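Local coordinates for putative cell invasion protein with MAC/Perforin domain (Bacteroides thetaiotaomicron VPI-5482, PDB 3KK7) that is of unproven function but carries a membrane-attack complex/perforin domain and so may form pores in membranes or take part in cell invasion, at residues 291-295 / 307-313; 159-165 / 221-227; 63-68 / 137-142; 281-285 / 312-316. One frame throughout, in Å; residues are numbered along the deposited sequence.

Contact 1 of 4, residues 291-295 / 307-313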
loop_
_atom_site.group_PDB
_atom_site.type_symbol
_atom_site.label_atom_id
_atom_site.label_comp_id
_atom_site.label_asym_id
_atom_site.label_seq_id
_atom_site.Cartn_x
_atom_site.Cartn_y
_atom_site.Cartn_z
ATOM N N LEU A 291 19.491 -14.690 -27.313
ATOM C CA LEU A 291 18.765 -13.511 -26.820
ATOM C C LEU A 291 17.341 -13.595 -27.308
ATOM O O LEU A 291 17.103 -13.552 -28.495
ATOM C CB LEU A 291 19.379 -12.206 -27.316
ATOM C CG LEU A 291 18.707 -10.931 -26.777
ATOM C CD1 LEU A 291 18.782 -10.839 -25.253
ATOM C CD2 LEU A 291 19.370 -9.748 -27.413
ATOM N N SER A 292 16.408 -13.695 -26.372
ATOM C CA SER A 292 15.003 -13.863 -26.685
ATOM C C SER A 292 14.231 -12.675 -26.186
ATOM O O SER A 292 14.738 -11.941 -25.340
ATOM C CB SER A 292 14.474 -15.122 -26.039
ATOM O OG SER A 292 14.963 -16.233 -26.758
ATOM N N TYR A 293 13.023 -12.471 -26.722
ATOM C CA TYR A 293 12.179 -11.323 -26.314
ATOM C C TYR A 293 10.704 -11.610 -26.330
ATOM O O TYR A 293 10.259 -12.539 -26.972
ATOM C CB TYR A 293 12.417 -10.129 -27.220
ATOM C CG TYR A 293 11.801 -10.224 -28.628
ATOM C CD1 TYR A 293 12.432 -10.939 -29.642
ATOM C CD2 TYR A 293 10.630 -9.527 -28.961
ATOM C CE1 TYR A 293 11.908 -10.994 -30.928
ATOM C CE2 TYR A 293 10.081 -9.597 -30.272
ATOM C CZ TYR A 293 10.733 -10.322 -31.238
ATOM O OH TYR A 293 10.237 -10.418 -32.507
ATOM N N SER A 294 9.952 -10.784 -25.625
ATOM C CA SER A 294 8.521 -10.840 -25.664
ATOM C C SER A 294 8.023 -9.411 -25.634
ATOM O O SER A 294 8.539 -8.600 -24.887
ATOM C CB SER A 294 7.988 -11.635 -24.469
ATOM O OG SER A 294 6.577 -11.529 -24.333
ATOM N N ILE A 295 7.041 -9.089 -26.464
ATOM C CA ILE A 295 6.477 -7.757 -26.435
ATOM C C ILE A 295 5.008 -7.765 -26.039
ATOM O O ILE A 295 4.349 -8.814 -26.033
ATOM C CB ILE A 295 6.647 -7.037 -27.753
ATOM C CG1 ILE A 295 5.909 -7.753 -28.870
ATOM C CG2 ILE A 295 8.095 -6.898 -28.082
ATOM C CD1 ILE A 295 5.429 -6.760 -29.903
ATOM N N SER A 307 0.898 -10.296 -23.597
ATOM C CA SER A 307 2.321 -10.530 -23.832
ATOM C C SER A 307 2.512 -11.689 -24.788
ATOM O O SER A 307 1.843 -12.703 -24.636
ATOM C CB SER A 307 3.061 -10.777 -22.509
ATOM O OG SER A 307 3.464 -9.531 -21.951
ATOM N N THR A 308 3.403 -11.542 -25.774
ATOM C CA THR A 308 3.671 -12.616 -26.745
ATOM C C THR A 308 4.532 -13.747 -26.162
ATOM O O THR A 308 5.300 -13.551 -25.223
ATOM C CB THR A 308 4.451 -12.123 -27.968
ATOM O OG1 THR A 308 5.803 -11.787 -27.585
ATOM C CG2 THR A 308 3.758 -10.947 -28.648
ATOM N N PRO A 309 4.436 -14.944 -26.744
ATOM C CA PRO A 309 5.398 -15.940 -26.371
ATOM C C PRO A 309 6.794 -15.428 -26.673
ATOM O O PRO A 309 6.944 -14.456 -27.413
ATOM C CB PRO A 309 5.070 -17.124 -27.294
ATOM C CG PRO A 309 3.690 -16.904 -27.777
ATOM C CD PRO A 309 3.503 -15.420 -27.786
ATOM N N PRO A 310 7.815 -16.099 -26.140
ATOM C CA PRO A 310 9.173 -15.655 -26.346
ATOM C C PRO A 310 9.717 -16.080 -27.708
ATOM O O PRO A 310 9.457 -17.191 -28.159
ATOM C CB PRO A 310 9.938 -16.313 -25.192
ATOM C CG PRO A 310 9.200 -17.534 -24.930
ATOM C CD PRO A 310 7.760 -17.282 -25.270
ATOM N N TYR A 311 10.475 -15.172 -28.327
ATOM C CA TYR A 311 11.014 -15.354 -29.654
ATOM C C TYR A 311 12.493 -15.042 -29.641
ATOM O O TYR A 311 12.935 -14.151 -28.908
ATOM C CB TYR A 311 10.296 -14.417 -30.660
ATOM C CG TYR A 311 8.807 -14.668 -30.780
ATOM C CD1 TYR A 311 8.328 -15.913 -31.178
ATOM C CD2 TYR A 311 7.873 -13.667 -30.487
ATOM C CE1 TYR A 311 6.962 -16.161 -31.284
ATOM C CE2 TYR A 311 6.499 -13.903 -30.596
ATOM C CZ TYR A 311 6.057 -15.156 -30.996
ATOM O OH TYR A 311 4.709 -15.434 -31.109
ATOM N N ASP A 312 13.248 -15.784 -30.451
ATOM C CA ASP A 312 14.653 -15.477 -30.670
ATOM C C ASP A 312 14.741 -14.204 -31.539
ATOM O O ASP A 312 14.179 -14.146 -32.658
ATOM C CB ASP A 312 15.383 -16.650 -31.330
ATOM C CG ASP A 312 16.840 -16.341 -31.632
ATOM O OD1 ASP A 312 17.091 -15.379 -32.393
ATOM O OD2 ASP A 312 17.736 -17.068 -31.125
ATOM N N ILE A 313 15.471 -13.212 -31.021
ATOM C CA ILE A 313 15.566 -11.877 -31.622
ATOM C C ILE A 313 16.043 -11.886 -33.077
ATOM O O ILE A 313 15.611 -11.047 -33.882
ATOM C CB ILE A 313 16.472 -10.950 -30.756
ATOM C CG1 ILE A 313 16.216 -9.470 -31.064
ATOM C CG2 ILE A 313 17.940 -11.318 -30.919
ATOM C CD1 ILE A 313 14.866 -8.968 -30.643
HETATM O O HOH W 1 5.888 -8.912 -22.417
#
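The tight part of this contact is where Y293 meets I313 and Y311. The side chains of Y293 and I313 cross at about a right angle, with I313 CD1 3.3 Å from Y293 CD1, while Y311 CB comes up to Y293 CE1. With CG between its backbone N and carbonyl carbon (chi1 74°), Y293 stands its ring up beside I313, and its hydroxyl is held by the carbonyl of Y316. L291 runs alongside I313, its CB 4.0 Å from I313 CG2. Here 311-312 adds a short antiparallel edge strand to strand 288-298 of the MACPF sheet: Y293 and Y311 form a hydrogen-bonded pair, and I313 N reaches L291 O almost straight, at 174°. The looser side lies toward the exposed S307 and P309, where a water bound to S307 OG reaches S294 OG only weakly. Beyond the last strand pair, S294 OG donates to T308 O over 2.6 Å, and I295 N donates to T308 OG1, which in turn gives its proton to P309 O; T308 N rejoins I295 O at 2.9 Å. P309 and P310 have no N-H to offer, which is consistent with the serine and threonine hydroxyls taking over the pairing there.

Contact 2 of 4, residues 159-165 / 221-227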
loop_
_atom_site.group_PDB
_atom_site.type_symbol
_atom_site.label_atom_id
_atom_site.label_comp_id
_atom_site.label_asym_id
_atom_site.label_seq_id
_atom_site.Cartn_x
_atom_site.Cartn_y
_atom_site.Cartn_z
ATOM N N HIS A 159 19.324 -9.396 -18.266
ATOM C CA HIS A 159 17.958 -9.032 -18.666
ATOM C C HIS A 159 17.883 -7.662 -19.306
ATOM O O HIS A 159 18.730 -6.811 -19.070
ATOM C CB HIS A 159 17.033 -9.061 -17.471
ATOM C CG HIS A 159 17.191 -10.286 -16.642
ATOM N ND1 HIS A 159 16.535 -11.458 -16.930
ATOM C CD2 HIS A 159 17.956 -10.533 -15.552
ATOM C CE1 HIS A 159 16.898 -12.381 -16.053
ATOM N NE2 HIS A 159 17.755 -11.844 -15.207
ATOM N N GLY A 160 16.847 -7.466 -20.113
ATOM C CA GLY A 160 16.650 -6.215 -20.863
ATOM C C GLY A 160 15.187 -5.812 -20.879
ATOM O O GLY A 160 14.319 -6.662 -20.817
ATOM N N GLU A 161 14.931 -4.506 -20.922
ATOM C CA GLU A 161 13.579 -3.972 -21.109
ATOM C C GLU A 161 13.637 -2.804 -22.070
ATOM O O GLU A 161 14.583 -2.009 -22.032
ATOM C CB GLU A 161 12.952 -3.540 -19.792
ATOM C CG GLU A 161 11.490 -3.109 -19.926
ATOM C CD GLU A 161 10.889 -2.574 -18.648
ATOM O OE1 GLU A 161 11.532 -2.644 -17.595
ATOM O OE2 GLU A 161 9.761 -2.076 -18.699
ATOM N N LEU A 162 12.660 -2.722 -22.963
ATOM C CA LEU A 162 12.560 -1.593 -23.894
ATOM C C LEU A 162 11.191 -0.980 -23.719
ATOM O O LEU A 162 10.227 -1.703 -23.445
ATOM C CB LEU A 162 12.777 -2.043 -25.356
ATOM C CG LEU A 162 12.652 -1.070 -26.541
ATOM C CD1 LEU A 162 13.646 0.082 -26.443
ATOM C CD2 LEU A 162 12.832 -1.783 -27.913
ATOM N N SER A 163 11.113 0.344 -23.852
ATOM C CA SER A 163 9.836 1.035 -23.860
ATOM C C SER A 163 9.747 2.005 -25.023
ATOM O O SER A 163 10.651 2.807 -25.262
ATOM C CB SER A 163 9.587 1.764 -22.550
ATOM O OG SER A 163 8.219 2.123 -22.451
ATOM N N ILE A 164 8.654 1.906 -25.759
ATOM C CA ILE A 164 8.420 2.727 -26.932
ATOM C C ILE A 164 7.066 3.332 -26.681
ATOM O O ILE A 164 6.079 2.595 -26.594
ATOM C CB ILE A 164 8.407 1.862 -28.216
ATOM C CG1 ILE A 164 9.770 1.195 -28.388
ATOM C CG2 ILE A 164 8.031 2.687 -29.452
ATOM C CD1 ILE A 164 9.925 0.412 -29.649
ATOM N N GLU A 165 7.024 4.654 -26.546
ATOM C CA GLU A 165 5.811 5.353 -26.105
ATOM C C GLU A 165 5.440 6.519 -27.008
ATOM O O GLU A 165 6.275 7.397 -27.306
ATOM C CB GLU A 165 6.003 5.895 -24.682
ATOM C CG GLU A 165 6.378 4.828 -23.716
ATOM C CD GLU A 165 6.442 5.270 -22.267
ATOM O OE1 GLU A 165 6.712 6.461 -21.955
ATOM O OE2 GLU A 165 6.240 4.374 -21.438
ATOM N N ARG A 221 1.906 2.378 -25.974
ATOM C CA ARG A 221 3.265 1.952 -25.624
ATOM C C ARG A 221 3.528 0.546 -26.100
ATOM O O ARG A 221 2.647 -0.298 -25.982
ATOM C CB ARG A 221 3.441 1.963 -24.110
ATOM C CG ARG A 221 4.732 1.340 -23.564
ATOM C CD ARG A 221 4.774 1.523 -22.052
ATOM N NE ARG A 221 6.032 1.108 -21.448
ATOM C CZ ARG A 221 6.290 1.155 -20.143
ATOM N NH1 ARG A 221 5.376 1.594 -19.290
ATOM N NH2 ARG A 221 7.455 0.741 -19.681
ATOM N N ALA A 222 4.719 0.294 -26.645
ATOM C CA ALA A 222 5.162 -1.076 -26.851
ATOM C C ALA A 222 6.249 -1.334 -25.812
ATOM O O ALA A 222 7.123 -0.512 -25.596
ATOM C CB ALA A 222 5.662 -1.292 -28.251
ATOM N N SER A 223 6.154 -2.481 -25.157
ATOM C CA SER A 223 7.019 -2.873 -24.062
ATOM C C SER A 223 7.581 -4.216 -24.420
ATOM O O SER A 223 6.842 -5.112 -24.776
ATOM C CB SER A 223 6.185 -3.035 -22.805
ATOM O OG SER A 223 6.994 -3.505 -21.754
ATOM N N ALA A 224 8.895 -4.353 -24.352
ATOM C CA ALA A 224 9.580 -5.578 -24.717
ATOM C C ALA A 224 10.534 -5.952 -23.583
ATOM O O ALA A 224 11.261 -5.085 -23.076
ATOM C CB ALA A 224 10.359 -5.379 -26.024
ATOM N N LEU A 225 10.522 -7.230 -23.199
ATOM C CA LEU A 225 11.477 -7.758 -22.236
ATOM C C LEU A 225 12.408 -8.691 -22.976
ATOM O O LEU A 225 11.992 -9.358 -23.923
ATOM C CB LEU A 225 10.772 -8.508 -21.111
ATOM C CG LEU A 225 9.654 -7.737 -20.417
ATOM C CD1 LEU A 225 8.895 -8.680 -19.510
ATOM C CD2 LEU A 225 10.247 -6.573 -19.661
ATOM N N PHE A 226 13.667 -8.717 -22.544
ATOM C CA PHE A 226 14.704 -9.524 -23.159
ATOM C C PHE A 226 15.366 -10.437 -22.127
ATOM O O PHE A 226 15.573 -10.066 -20.942
ATOM C CB PHE A 226 15.799 -8.649 -23.793
ATOM C CG PHE A 226 15.310 -7.727 -24.882
ATOM C CD1 PHE A 226 14.571 -6.602 -24.583
ATOM C CD2 PHE A 226 15.628 -7.956 -26.186
ATOM C CE1 PHE A 226 14.148 -5.760 -25.572
ATOM C CE2 PHE A 226 15.190 -7.117 -27.166
ATOM C CZ PHE A 226 14.460 -6.018 -26.856
ATOM N N TYR A 227 15.707 -11.631 -22.594
ATOM C CA TYR A 227 16.435 -12.589 -21.792
ATOM C C TYR A 227 17.604 -13.119 -22.602
ATOM O O TYR A 227 17.410 -13.833 -23.574
ATOM C CB TYR A 227 15.496 -13.705 -21.339
ATOM C CG TYR A 227 16.165 -14.724 -20.446
ATOM C CD1 TYR A 227 16.812 -15.824 -20.987
ATOM C CD2 TYR A 227 16.133 -14.601 -19.036
ATOM C CE1 TYR A 227 17.426 -16.777 -20.156
ATOM C CE2 TYR A 227 16.748 -15.563 -18.204
ATOM C CZ TYR A 227 17.383 -16.640 -18.781
ATOM O OH TYR A 227 17.989 -17.583 -18.004
HETATM O O HOH W 2 14.524 -10.996 -18.610
HETATM O O HOH W 3 8.553 -1.611 -21.232
#
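R221 and E165 run alongside each other in the same direction, yet their flat ends are turned nearly at right angles, with planes 81° apart. E165 OE2 therefore sits over one face of the guanidinium, 3.3 Å from R221 NE and well out of its plane, so the attraction is between charges and none of the guanidinium hydrogens is aimed at it. E161 approaches differently: its chain crosses R221 at about a right angle, but its carboxylate plane is nearly parallel to that of the guanidinium (6° apart), though OE2 lies oblique to it and makes a long salt bridge of 3.8 Å to R221 NH2. A water donates to E161 OE2 and L162 O and accepts from S223 OG and, weakly, from R221 NH2. R221 gets there by staying extended from CG to NE, bringing NE within 2.6 Å of S163 OG; its NH1 goes on to the carbonyls of I69 and I336, and E161 OE1 pairs with R139. These strands, 157-173 and 220-230, are antiparallel neighbours in the bent central sheet of the MACPF domain. The reverse face is apolar. The F226 ring turns its edge to L162 CB, 4.0 Å from F226 CE1, and to the carbonyl of G160, while A222 and A224 sit opposite I164 and L162. At the far end the H159 and Y227 rings lean together obliquely, planes at 59°, and a water links H159 ND1 to F226 O.

Contact 3 of 4, residues 63-68 / 137-142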
loop_
_atom_site.group_PDB
_atom_site.type_symbol
_atom_site.label_atom_id
_atom_site.label_comp_id
_atom_site.label_asym_id
_atom_site.label_seq_id
_atom_site.Cartn_x
_atom_site.Cartn_y
_atom_site.Cartn_z
ATOM N N GLU A 63 3.312 -5.844 -6.621
ATOM C CA GLU A 63 3.687 -7.244 -6.381
ATOM C C GLU A 63 2.952 -8.232 -7.246
ATOM O O GLU A 63 3.537 -9.194 -7.721
ATOM C CB GLU A 63 3.422 -7.633 -4.918
ATOM C CG GLU A 63 4.014 -8.993 -4.501
ATOM C CD GLU A 63 3.920 -9.240 -2.991
ATOM O OE1 GLU A 63 3.054 -8.673 -2.303
ATOM O OE2 GLU A 63 4.742 -10.004 -2.471
ATOM N N ASN A 64 1.660 -8.024 -7.421
ATOM C CA ASN A 64 0.835 -8.962 -8.161
ATOM C C ASN A 64 0.420 -8.444 -9.521
ATOM O O ASN A 64 -0.595 -8.852 -10.051
ATOM C CB ASN A 64 -0.414 -9.277 -7.333
ATOM C CG ASN A 64 -0.087 -10.025 -6.034
ATOM O OD1 ASN A 64 -0.825 -9.909 -5.043
ATOM N ND2 ASN A 64 1.008 -10.802 -6.031
ATOM N N GLY A 65 1.175 -7.524 -10.094
ATOM C CA GLY A 65 0.813 -6.975 -11.406
ATOM C C GLY A 65 1.686 -7.562 -12.482
ATOM O O GLY A 65 2.370 -8.541 -12.276
ATOM N N THR A 66 1.666 -6.931 -13.636
ATOM C CA THR A 66 2.482 -7.352 -14.763
ATOM C C THR A 66 3.984 -7.003 -14.603
ATOM O O THR A 66 4.823 -7.569 -15.299
ATOM C CB THR A 66 1.994 -6.680 -16.021
ATOM O OG1 THR A 66 2.292 -5.261 -15.952
ATOM C CG2 THR A 66 0.487 -6.951 -16.214
ATOM N N SER A 67 4.289 -6.055 -13.709
ATOM C CA SER A 67 5.648 -5.565 -13.419
ATOM C C SER A 67 6.136 -4.554 -14.457
ATOM O O SER A 67 7.269 -4.106 -14.394
ATOM C CB SER A 67 6.674 -6.697 -13.251
ATOM O OG SER A 67 7.244 -7.043 -14.491
ATOM N N ILE A 68 5.271 -4.189 -15.409
ATOM C CA ILE A 68 5.559 -3.105 -16.325
ATOM C C ILE A 68 5.021 -1.851 -15.651
ATOM O O ILE A 68 3.830 -1.726 -15.383
ATOM C CB ILE A 68 4.929 -3.295 -17.682
ATOM C CG1 ILE A 68 5.315 -4.656 -18.277
ATOM C CG2 ILE A 68 5.397 -2.188 -18.610
ATOM C CD1 ILE A 68 6.794 -4.828 -18.607
ATOM N N PHE A 137 10.465 -8.843 -6.964
ATOM C CA PHE A 137 9.893 -10.176 -6.991
ATOM C C PHE A 137 8.959 -10.354 -8.190
ATOM O O PHE A 137 9.031 -11.340 -8.888
ATOM C CB PHE A 137 9.142 -10.471 -5.683
ATOM C CG PHE A 137 8.407 -11.819 -5.687
ATOM C CD1 PHE A 137 9.087 -13.000 -5.387
ATOM C CD2 PHE A 137 7.062 -11.892 -6.026
ATOM C CE1 PHE A 137 8.445 -14.213 -5.417
ATOM C CE2 PHE A 137 6.403 -13.116 -6.053
ATOM C CZ PHE A 137 7.099 -14.280 -5.747
ATOM N N GLY A 138 8.095 -9.374 -8.417
ATOM C CA GLY A 138 7.148 -9.409 -9.521
ATOM C C GLY A 138 7.826 -9.414 -10.867
ATOM O O GLY A 138 7.395 -10.097 -11.792
ATOM N N ARG A 139 8.908 -8.671 -11.003
ATOM C CA ARG A 139 9.579 -8.665 -12.282
ATOM C C ARG A 139 10.147 -10.060 -12.530
ATOM O O ARG A 139 9.909 -10.625 -13.599
ATOM C CB ARG A 139 10.645 -7.555 -12.388
ATOM C CG ARG A 139 11.564 -7.611 -13.618
ATOM C CD ARG A 139 10.792 -7.602 -14.918
ATOM N NE ARG A 139 10.004 -6.371 -15.106
ATOM C CZ ARG A 139 10.450 -5.260 -15.680
ATOM N NH1 ARG A 139 11.718 -5.149 -16.101
ATOM N NH2 ARG A 139 9.631 -4.233 -15.808
ATOM N N GLN A 140 10.842 -10.623 -11.538
ATOM C CA GLN A 140 11.436 -11.941 -11.693
ATOM C C GLN A 140 10.372 -12.991 -11.990
ATOM O O GLN A 140 10.590 -13.878 -12.776
ATOM C CB GLN A 140 12.223 -12.386 -10.448
ATOM C CG GLN A 140 12.898 -13.760 -10.657
ATOM C CD GLN A 140 13.850 -14.166 -9.557
ATOM O OE1 GLN A 140 13.913 -13.554 -8.498
ATOM N NE2 GLN A 140 14.596 -15.217 -9.803
ATOM N N LYS A 141 9.237 -12.893 -11.316
ATOM C CA LYS A 141 8.133 -13.816 -11.525
ATOM C C LYS A 141 7.658 -13.763 -12.994
ATOM O O LYS A 141 7.475 -14.799 -13.635
ATOM C CB LYS A 141 7.011 -13.505 -10.516
ATOM C CG LYS A 141 5.735 -14.305 -10.713
ATOM C CD LYS A 141 4.749 -14.122 -9.531
ATOM C CE LYS A 141 3.430 -14.873 -9.760
ATOM N NZ LYS A 141 2.629 -14.324 -10.912
ATOM N N THR A 142 7.527 -12.553 -13.526
ATOM C CA THR A 142 7.156 -12.353 -14.901
ATOM C C THR A 142 8.209 -12.903 -15.841
ATOM O O THR A 142 7.869 -13.601 -16.808
ATOM C CB THR A 142 6.931 -10.839 -15.223
ATOM O OG1 THR A 142 5.950 -10.312 -14.334
ATOM C CG2 THR A 142 6.466 -10.639 -16.667
#
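E63 opens the contact by laying its CG 4.5 Å from CD2 of the F137 ring, near where its own carbonyl faces G138 CA. This is a loop of the MACPF domain, running between strands 58-60 and 75-76, packed on helix 133-146, and an ST turn shapes its far end. After G65 the chain comes to T66, whose OG1 accepts the backbone N-H of I68 to make that turn and is also bonded to D71. T66 O receives the hydroxyl of S67 on a lone pair at 2.6 Å; T142 OG1 lies 3.1 Å from the same T66 O, with G138 O as another acceptor for its one proton. S67 is held by two nitrogens of R139. Its CB points at the helix and packs against R139 CA, while a chi1 of 89° leaves OG facing the arginine. R139, bent at chi2 and chi3, curls back to hold S67 side-on: R139 NE meets S67 OG at 2.9 Å in the guanidinium plane, and R139 NH2 meets S67 O at 2.8 Å from above the carbonyl plane. The remaining nitrogen, R139 NH1, goes to E161 and to the hydroxyl of Y108, so the guanidinium is fixed in rotation. I68 then sets its CD1 4.0 Å from R139 NH2.

Contact 4 of 4, residues 281-285 / 312-316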
loop_
_atom_site.group_PDB
_atom_site.type_symbol
_atom_site.label_atom_id
_atom_site.label_comp_id
_atom_site.label_asym_id
_atom_site.label_seq_id
_atom_site.Cartn_x
_atom_site.Cartn_y
_atom_site.Cartn_z
ATOM N N SER A 281 22.151 -8.786 -36.875
ATOM C CA SER A 281 22.107 -10.050 -36.145
ATOM C C SER A 281 23.482 -10.456 -35.640
ATOM O O SER A 281 23.611 -10.963 -34.532
ATOM C CB SER A 281 21.432 -11.147 -36.965
ATOM O OG SER A 281 20.016 -10.938 -36.932
ATOM N N GLU A 282 24.505 -10.180 -36.439
ATOM C CA GLU A 282 25.900 -10.351 -36.020
ATOM C C GLU A 282 26.220 -9.550 -34.745
ATOM O O GLU A 282 26.904 -10.051 -33.856
ATOM C CB GLU A 282 26.817 -9.922 -37.154
ATOM C CG GLU A 282 28.230 -10.466 -37.086
ATOM C CD GLU A 282 28.773 -10.831 -38.483
ATOM O OE1 GLU A 282 28.071 -11.586 -39.220
ATOM O OE2 GLU A 282 29.892 -10.370 -38.838
ATOM N N THR A 283 25.710 -8.325 -34.633
ATOM C CA THR A 283 25.876 -7.534 -33.409
ATOM C C THR A 283 25.435 -8.309 -32.162
ATOM O O THR A 283 25.974 -8.105 -31.077
ATOM C CB THR A 283 25.034 -6.225 -33.445
ATOM O OG1 THR A 283 25.417 -5.437 -34.566
ATOM C CG2 THR A 283 25.232 -5.387 -32.179
ATOM N N ILE A 284 24.432 -9.165 -32.320
ATOM C CA ILE A 284 23.841 -9.886 -31.204
ATOM C C ILE A 284 24.567 -11.188 -30.953
ATOM O O ILE A 284 25.005 -11.470 -29.848
ATOM C CB ILE A 284 22.341 -10.143 -31.461
ATOM C CG1 ILE A 284 21.572 -8.833 -31.270
ATOM C CG2 ILE A 284 21.795 -11.191 -30.526
ATOM C CD1 ILE A 284 20.267 -8.836 -31.931
ATOM N N THR A 285 24.715 -11.974 -31.991
ATOM C CA THR A 285 25.348 -13.274 -31.859
ATOM C C THR A 285 26.825 -13.202 -31.417
ATOM O O THR A 285 27.305 -14.111 -30.743
ATOM C CB THR A 285 25.220 -14.049 -33.164
ATOM O OG1 THR A 285 25.780 -13.260 -34.222
ATOM C CG2 THR A 285 23.747 -14.343 -33.438
ATOM N N ASP A 312 13.248 -15.784 -30.451
ATOM C CA ASP A 312 14.653 -15.477 -30.670
ATOM C C ASP A 312 14.741 -14.204 -31.539
ATOM O O ASP A 312 14.179 -14.146 -32.658
ATOM C CB ASP A 312 15.383 -16.650 -31.330
ATOM C CG ASP A 312 16.840 -16.341 -31.632
ATOM O OD1 ASP A 312 17.091 -15.379 -32.393
ATOM O OD2 ASP A 312 17.736 -17.068 -31.125
ATOM N N ILE A 313 15.471 -13.212 -31.021
ATOM C CA ILE A 313 15.566 -11.877 -31.622
ATOM C C ILE A 313 16.043 -11.886 -33.077
ATOM O O ILE A 313 15.611 -11.047 -33.882
ATOM C CB ILE A 313 16.472 -10.950 -30.756
ATOM C CG1 ILE A 313 16.216 -9.470 -31.064
ATOM C CG2 ILE A 313 17.940 -11.318 -30.919
ATOM C CD1 ILE A 313 14.866 -8.968 -30.643
ATOM N N THR A 314 16.905 -12.838 -33.419
ATOM C CA THR A 314 17.434 -12.937 -34.769
ATOM C C THR A 314 16.551 -13.778 -35.709
ATOM O O THR A 314 16.783 -13.796 -36.907
ATOM C CB THR A 314 18.797 -13.604 -34.752
ATOM O OG1 THR A 314 18.639 -14.991 -34.423
ATOM C CG2 THR A 314 19.707 -12.954 -33.731
ATOM N N ASN A 315 15.568 -14.492 -35.169
ATOM C CA ASN A 315 14.742 -15.386 -35.968
ATOM C C ASN A 315 13.386 -14.792 -36.286
ATOM O O ASN A 315 12.849 -15.028 -37.366
ATOM C CB ASN A 315 14.547 -16.716 -35.243
ATOM C CG ASN A 315 13.910 -17.793 -36.136
ATOM O OD1 ASN A 315 14.398 -18.092 -37.254
ATOM N ND2 ASN A 315 12.840 -18.413 -35.621
ATOM N N TYR A 316 12.808 -14.032 -35.359
ATOM C CA TYR A 316 11.464 -13.553 -35.586
ATOM C C TYR A 316 11.313 -12.074 -35.312
ATOM O O TYR A 316 11.638 -11.583 -34.229
ATOM C CB TYR A 316 10.476 -14.378 -34.775
ATOM C CG TYR A 316 9.039 -14.073 -35.108
ATOM C CD1 TYR A 316 8.506 -14.402 -36.376
ATOM C CD2 TYR A 316 8.204 -13.455 -34.177
ATOM C CE1 TYR A 316 7.174 -14.126 -36.696
ATOM C CE2 TYR A 316 6.884 -13.155 -34.489
ATOM C CZ TYR A 316 6.373 -13.496 -35.751
ATOM O OH TYR A 316 5.068 -13.200 -36.058
#
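S281 and T314 bring the two backbones nearest each other, with CA atoms 5.7 Å apart, where the last turn of helix 278-285 passes the bend that follows strand 311-312. Side chains do all the touching. I284 crosses I313 at about a right angle, and the end of its chain, CD1, presses on I313 CG2 at 3.5 Å. I284 CG2 also touches that methyl, so I313 CG2 is met by two branches of the one isoleucine. Next to this buried pair T314 turns its methyl to the helix: CG2 lies 3.8 Å from S281 OG and 4.3 Å from T285 CG2. The hydroxyl of S281 is bonded to T276, whose OG1 also serves I313 O, so one threonine ties both sides of the contact. The bend itself is an Asx turn in the MACPF domain, in which D312 OD1 accepts the backbone N of T314 at 2.7 Å. With its OG1 between the backbone N and the carbonyl carbon (chi1 70°), T314 OG1 reaches the same D312 OD1 at 2.6 Å, from the syn side but tilted 30° out of the carboxylate plane, and CG2 is kept for the helix. Within the helix, T285 OG1 bends back to S281 O, which already takes the amides of I284 and T285.

In the fold
From the N terminus, contact 3 comes first, closing a long loop that brings 63-68 onto helix 133-146. Strand 157-173 follows that helix, and contact 2 then joins it to strand 220-230 after an excursion of about half helix that also includes strand 211-218; R139 and I68 touch this pair, tying helix and loop to the face that carries R221. Contact 1 opens later, in series with both: strand 288-298 lies beside strand 220-230, and a short hairpin-like return adds 311-312 at its outer side. Contact 4 spans contact 1 along the chain, running from helix 278-285 to the same 312-313, so the two end together. Contacts 3 and 4 lie furthest apart, with centres about 26 Å from each other.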